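Local coordinates for protein myroilysin (Myroides profundi, PDB 5CZW) that is probably a zinc-dependent metalloendopeptidase of the astacin (M12A) family, held here with its zinc ligated by a cysteine of the propeptide, at residues Gln88-Tyr102 with Ala107-Trp121. The protein carries 1 engineered substitution. Sequence-based numbering, arbitrary orientation.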
loop_
_atom_site.group_PDB
_atom_site.type_symbol
_atom_site.label_atom_id
_atom_site.label_comp_id
_atom_site.label_asym_id
_atom_site.label_seq_id
_atom_site.Cartn_x
_atom_site.Cartn_y
_atom_site.Cartn_z
ATOM N N GLN A 88 9.709 13.376 1.410
ATOM C CA GLN A 88 9.017 12.866 2.579
ATOM C C GLN A 88 8.433 11.472 2.371
ATOM O O GLN A 88 8.458 10.609 3.269
ATOM C CB GLN A 88 7.917 13.822 3.003
ATOM C CG GLN A 88 8.405 15.095 3.639
ATOM C CD GLN A 88 7.401 16.197 3.738
ATOM O OE1 GLN A 88 6.735 16.534 2.785
ATOM N NE2 GLN A 88 7.287 16.745 4.924
ATOM N N ILE A 89 7.924 11.264 1.141
ATOM C CA ILE A 89 7.446 9.945 0.654
ATOM C C ILE A 89 8.428 9.538 -0.389
ATOM O O ILE A 89 8.752 10.268 -1.313
ATOM C CB ILE A 89 6.031 10.022 0.097
ATOM C CG1 ILE A 89 5.073 10.350 1.272
ATOM C CG2 ILE A 89 5.622 8.706 -0.591
ATOM C CD1 ILE A 89 3.684 10.673 0.835
ATOM N N ARG A 90 8.935 8.313 -0.203
ATOM C CA ARG A 90 10.006 7.753 -1.079
ATOM C C ARG A 90 9.537 6.405 -1.652
ATOM O O ARG A 90 9.301 5.438 -0.915
ATOM C CB ARG A 90 11.353 7.602 -0.382
ATOM C CG ARG A 90 11.836 8.966 0.162
ATOM C CD ARG A 90 13.166 8.877 0.930
ATOM N NE ARG A 90 13.047 8.120 2.131
ATOM C CZ ARG A 90 12.631 8.579 3.283
ATOM N NH1 ARG A 90 12.233 9.786 3.376
ATOM N NH2 ARG A 90 12.547 7.767 4.346
ATOM N N VAL A 91 9.224 6.444 -2.935
ATOM C CA VAL A 91 8.532 5.339 -3.636
ATOM C C VAL A 91 9.530 4.504 -4.508
ATOM O O VAL A 91 10.291 5.035 -5.380
ATOM C CB VAL A 91 7.504 5.909 -4.636
ATOM C CG1 VAL A 91 6.806 4.709 -5.302
ATOM C CG2 VAL A 91 6.574 6.881 -3.953
ATOM N N THR A 92 9.601 3.230 -4.201
ATOM C CA THR A 92 10.294 2.281 -5.062
ATOM C C THR A 92 9.380 1.387 -5.853
ATOM O O THR A 92 8.187 1.339 -5.585
ATOM C CB THR A 92 11.262 1.447 -4.233
ATOM O OG1 THR A 92 10.579 0.901 -3.133
ATOM C CG2 THR A 92 12.470 2.332 -3.743
ATOM N N PHE A 93 10.018 0.625 -6.767
ATOM C CA PHE A 93 9.328 -0.226 -7.722
ATOM C C PHE A 93 9.955 -1.610 -7.695
ATOM O O PHE A 93 10.228 -2.245 -8.792
ATOM C CB PHE A 93 9.407 0.397 -9.096
ATOM C CG PHE A 93 8.674 1.701 -9.145
ATOM C CD1 PHE A 93 7.263 1.758 -9.351
ATOM C CD2 PHE A 93 9.352 2.845 -8.947
ATOM C CE1 PHE A 93 6.619 2.987 -9.355
ATOM C CE2 PHE A 93 8.672 4.047 -8.932
ATOM C CZ PHE A 93 7.336 4.091 -9.111
ATOM N N THR A 94 10.161 -2.092 -6.494
ATOM C CA THR A 94 10.903 -3.374 -6.351
ATOM C C THR A 94 9.908 -4.490 -6.642
ATOM O O THR A 94 8.943 -4.730 -5.879
ATOM C CB THR A 94 11.454 -3.486 -4.937
ATOM O OG1 THR A 94 12.379 -2.410 -4.690
ATOM C CG2 THR A 94 12.085 -4.824 -4.719
ATOM N N GLN A 95 10.259 -5.268 -7.676
ATOM C CA GLN A 95 9.353 -6.280 -8.212
ATOM C C GLN A 95 9.286 -7.459 -7.256
ATOM O O GLN A 95 10.307 -7.950 -6.794
ATOM C CB GLN A 95 9.819 -6.753 -9.623
ATOM C CG GLN A 95 9.629 -5.696 -10.706
ATOM C CD GLN A 95 8.212 -5.231 -10.729
ATOM O OE1 GLN A 95 7.331 -6.012 -11.017
ATOM N NE2 GLN A 95 7.988 -4.024 -10.290
ATOM N N GLY A 96 8.090 -7.954 -6.994
ATOM C CA GLY A 96 7.933 -9.105 -6.126
ATOM C C GLY A 96 7.888 -8.945 -4.649
ATOM O O GLY A 96 7.611 -9.904 -3.977
ATOM N N ALA A 97 8.139 -7.707 -4.160
ATOM C CA ALA A 97 8.150 -7.344 -2.727
ATOM C C ALA A 97 6.804 -7.040 -2.131
ATOM O O ALA A 97 6.664 -6.746 -0.942
ATOM C CB ALA A 97 8.996 -6.149 -2.582
ATOM N N GLY A 98 5.793 -7.115 -3.006
ATOM C CA GLY A 98 4.474 -6.624 -2.659
ATOM C C GLY A 98 4.360 -5.142 -2.803
ATOM O O GLY A 98 5.280 -4.486 -3.185
ATOM N N SER A 99 3.182 -4.599 -2.590
ATOM C CA SER A 99 3.029 -3.133 -2.602
ATOM C C SER A 99 2.623 -2.767 -1.219
ATOM O O SER A 99 1.954 -3.542 -0.498
ATOM C CB SER A 99 1.926 -2.693 -3.610
ATOM O OG SER A 99 2.245 -2.980 -4.962
ATOM N N TYR A 100 3.010 -1.558 -0.800
ATOM C CA TYR A 100 2.868 -1.130 0.586
ATOM C C TYR A 100 3.176 0.313 0.749
ATOM O O TYR A 100 3.915 0.876 -0.071
ATOM C CB TYR A 100 3.838 -1.983 1.520
ATOM C CG TYR A 100 5.305 -2.134 1.183
ATOM C CD1 TYR A 100 6.242 -1.152 1.497
ATOM C CD2 TYR A 100 5.726 -3.220 0.442
ATOM C CE1 TYR A 100 7.542 -1.306 1.158
ATOM C CE2 TYR A 100 7.047 -3.393 0.105
ATOM C CZ TYR A 100 7.949 -2.437 0.420
ATOM O OH TYR A 100 9.294 -2.521 0.103
ATOM N N SER A 101 2.739 0.851 1.895
ATOM C CA SER A 101 3.157 2.202 2.369
ATOM C C SER A 101 3.028 2.236 3.884
ATOM O O SER A 101 2.075 1.686 4.465
ATOM C CB SER A 101 2.270 3.311 1.796
ATOM O OG SER A 101 2.641 4.591 2.255
ATOM N N TYR A 102 3.964 2.929 4.514
ATOM C CA TYR A 102 3.752 3.309 5.891
ATOM C C TYR A 102 2.552 4.191 5.993
ATOM O O TYR A 102 2.136 4.843 5.040
ATOM C CB TYR A 102 5.037 3.915 6.513
ATOM C CG TYR A 102 6.184 2.950 6.490
ATOM C CD1 TYR A 102 6.271 1.926 7.464
ATOM C CD2 TYR A 102 7.164 2.973 5.482
ATOM C CE1 TYR A 102 7.261 1.005 7.407
ATOM C CE2 TYR A 102 8.136 2.004 5.407
ATOM C CZ TYR A 102 8.225 1.068 6.426
ATOM O OH TYR A 102 9.209 0.117 6.408
ATOM N N ALA A 107 5.767 7.864 7.632
ATOM C CA ALA A 107 6.786 8.029 6.623
ATOM C C ALA A 107 7.958 8.822 7.208
ATOM O O ALA A 107 9.095 8.572 6.839
ATOM C CB ALA A 107 6.272 8.746 5.395
ATOM N N LEU A 108 7.610 9.801 8.034
ATOM C CA LEU A 108 8.637 10.732 8.541
ATOM C C LEU A 108 9.573 10.093 9.558
ATOM O O LEU A 108 10.599 10.728 9.955
ATOM C CB LEU A 108 7.944 11.986 9.111
ATOM C CG LEU A 108 7.048 12.719 8.160
ATOM C CD1 LEU A 108 6.374 13.782 8.995
ATOM C CD2 LEU A 108 7.846 13.275 6.960
ATOM N N SER A 109 9.286 8.870 9.921
ATOM C CA SER A 109 9.990 8.062 10.902
ATOM C C SER A 109 10.932 7.081 10.205
ATOM O O SER A 109 11.608 6.322 10.881
ATOM C CB SER A 109 9.024 7.214 11.702
ATOM O OG SER A 109 8.483 8.074 12.667
ATOM N N ILE A 110 10.875 7.006 8.876
ATOM C CA ILE A 110 11.654 6.021 8.144
ATOM C C ILE A 110 13.023 6.646 7.809
ATOM O O ILE A 110 13.097 7.774 7.291
ATOM C CB ILE A 110 10.940 5.638 6.820
ATOM C CG1 ILE A 110 9.525 5.048 7.077
ATOM C CG2 ILE A 110 11.817 4.695 6.009
ATOM C CD1 ILE A 110 9.484 3.849 8.037
ATOM N N PRO A 111 14.129 5.902 8.048
ATOM C CA PRO A 111 15.430 6.470 7.692
ATOM C C PRO A 111 15.521 6.880 6.245
ATOM O O PRO A 111 14.897 6.264 5.362
ATOM C CB PRO A 111 16.425 5.318 7.988
ATOM C CG PRO A 111 15.705 4.408 8.885
ATOM C CD PRO A 111 14.233 4.608 8.708
ATOM N N SER A 112 16.335 7.862 5.988
ATOM C CA SER A 112 16.293 8.532 4.683
ATOM C C SER A 112 16.814 7.707 3.554
ATOM O O SER A 112 16.610 8.096 2.400
ATOM C CB SER A 112 16.915 9.920 4.736
ATOM O OG SER A 112 18.275 9.790 5.074
ATOM N N ASN A 113 17.573 6.657 3.865
ATOM C CA ASN A 113 18.054 5.724 2.869
ATOM C C ASN A 113 17.176 4.530 2.578
ATOM O O ASN A 113 17.641 3.620 1.910
ATOM C CB ASN A 113 19.463 5.227 3.196
ATOM C CG ASN A 113 19.566 4.583 4.530
ATOM O OD1 ASN A 113 18.638 4.571 5.358
ATOM N ND2 ASN A 113 20.735 3.949 4.747
ATOM N N GLU A 114 15.920 4.544 3.011
ATOM C CA GLU A 114 14.987 3.448 2.845
ATOM C C GLU A 114 13.728 4.041 2.226
ATOM O O GLU A 114 13.436 5.244 2.342
ATOM C CB GLU A 114 14.589 2.878 4.217
ATOM C CG GLU A 114 15.683 2.111 4.928
ATOM C CD GLU A 114 15.252 1.467 6.233
ATOM O OE1 GLU A 114 14.035 1.415 6.594
ATOM O OE2 GLU A 114 16.209 1.012 6.922
ATOM N N GLU A 115 12.958 3.179 1.611
ATOM C CA GLU A 115 11.716 3.632 1.030
ATOM C C GLU A 115 10.594 3.715 1.996
ATOM O O GLU A 115 10.575 3.050 3.058
ATOM C CB GLU A 115 11.318 2.665 -0.085
ATOM C CG GLU A 115 10.694 1.342 0.361
ATOM C CD GLU A 115 11.657 0.280 0.813
ATOM O OE1 GLU A 115 12.841 0.618 1.111
ATOM O OE2 GLU A 115 11.226 -0.882 0.889
ATOM N N THR A 116 9.593 4.574 1.673
ATOM C CA THR A 116 8.407 4.658 2.493
ATOM C C THR A 116 7.149 3.988 1.810
ATOM O O THR A 116 6.091 3.833 2.455
ATOM C CB THR A 116 7.998 6.082 2.885
ATOM O OG1 THR A 116 7.406 6.731 1.733
ATOM C CG2 THR A 116 9.184 6.810 3.439
ATOM N N MET A 117 7.312 3.686 0.518
ATOM C CA MET A 117 6.243 3.090 -0.288
ATOM C C MET A 117 6.900 2.215 -1.373
ATOM O O MET A 117 7.980 2.555 -1.886
ATOM C CB MET A 117 5.471 4.208 -0.979
ATOM C CG MET A 117 4.265 3.736 -1.804
ATOM S SD MET A 117 3.309 5.090 -2.559
ATOM C CE MET A 117 2.723 6.004 -1.140
ATOM N N ASN A 118 6.242 1.123 -1.787
ATOM C CA ASN A 118 6.749 0.280 -2.891
ATOM C C ASN A 118 5.528 -0.157 -3.731
ATOM O O ASN A 118 4.501 -0.466 -3.223
ATOM C CB ASN A 118 7.443 -0.940 -2.373
ATOM C CG ASN A 118 8.168 -1.717 -3.451
ATOM O OD1 ASN A 118 9.118 -1.178 -4.055
ATOM N ND2 ASN A 118 7.675 -2.916 -3.819
ATOM N N PHE A 119 5.759 -0.198 -5.041
ATOM C CA PHE A 119 4.833 -0.816 -5.971
ATOM C C PHE A 119 5.564 -2.044 -6.534
ATOM O O PHE A 119 6.583 -1.914 -7.198
ATOM C CB PHE A 119 4.540 0.185 -7.034
ATOM C CG PHE A 119 3.641 1.276 -6.557
ATOM C CD1 PHE A 119 2.356 0.981 -6.149
ATOM C CD2 PHE A 119 4.126 2.524 -6.370
ATOM C CE1 PHE A 119 1.562 2.023 -5.670
ATOM C CE2 PHE A 119 3.375 3.575 -5.894
ATOM C CZ PHE A 119 2.074 3.320 -5.527
ATOM N N GLY A 120 4.990 -3.183 -6.229
ATOM C CA GLY A 120 5.667 -4.436 -6.532
ATOM C C GLY A 120 5.387 -5.118 -7.849
ATOM O O GLY A 120 5.987 -6.188 -8.070
ATOM N N TRP A 121 4.438 -4.617 -8.627
ATOM C CA TRP A 121 4.011 -5.335 -9.849
ATOM C C TRP A 121 3.650 -4.515 -11.061
ATOM O O TRP A 121 3.077 -5.085 -12.048
ATOM C CB TRP A 121 2.872 -6.283 -9.518
ATOM C CG TRP A 121 1.619 -5.644 -8.922
ATOM C CD1 TRP A 121 0.682 -4.947 -9.576
ATOM C CD2 TRP A 121 1.234 -5.600 -7.532
ATOM N NE1 TRP A 121 -0.279 -4.499 -8.729
ATOM C CE2 TRP A 121 0.050 -4.885 -7.455
ATOM C CE3 TRP A 121 1.790 -6.109 -6.346
ATOM C CZ2 TRP A 121 -0.615 -4.670 -6.236
ATOM C CZ3 TRP A 121 1.129 -5.942 -5.174
ATOM C CH2 TRP A 121 -0.052 -5.230 -5.120
HETATM O O HOH W 1 10.189 10.731 5.231
HETATM O O HOH W 2 6.282 -1.886 -9.952
HETATM O O HOH W 3 4.870 -7.868 -5.724
HETATM O O HOH W 4 2.433 -2.403 -7.904
HETATM O O HOH W 5 4.760 6.696 2.232
HETATM O O HOH W 6 11.429 1.109 4.822
#
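Met-117 and Asn-118 pair in parallel with Val-91 and Thr-92 and antiparallel with Ser-101 and Tyr-100. Backbone bonds from Thr-92 N to Met-117 O and from Phe-119 N to Thr-92 O join one side, the pair Tyr-100/Asn-118 the other; Arg-90 O accepts from both Thr-116 N (2.7 Å) and Met-117 N. Asn-118 ties the end of strand 89-92 to the 94-98 loop: CG, anti to the backbone N (chi1 -171°), carries the amide there, OD1 takes Thr-92 OG1 (2.7 Å) and, on a lone pair, Thr-94 N (2.8 Å), while ND2 gives its two hydrogens to Thr-94 O and Gly-98 O, both in the amide plane, so the amide's rotation is fixed. Asn-118 CB makes a CH-pi contact over the Tyr-100 ring face, 3.5 Å from the centroid. Tyr-100 OH donates to the anti lone pair of Glu-115 OE2, which also bonds Tyr-170. Arg-90 NE reaches Glu-114 O (2.9 Å) in the guanidinium plane, and Thr-116 CG2 and Ser-112 CA cover opposite faces. Ile-110 CD1 sits over the centre of the Tyr-102 ring (3.3 Å). On the sheet face opposite Thr-92, Tyr-100 and Asn-118, Val-91 and Met-117 lie side by side, Met-117 packing on helix 128-143. This mixed sheet, with an antiparallel edge strand beside the zinc site, is characteristic of the metzincin N-terminal subdomain.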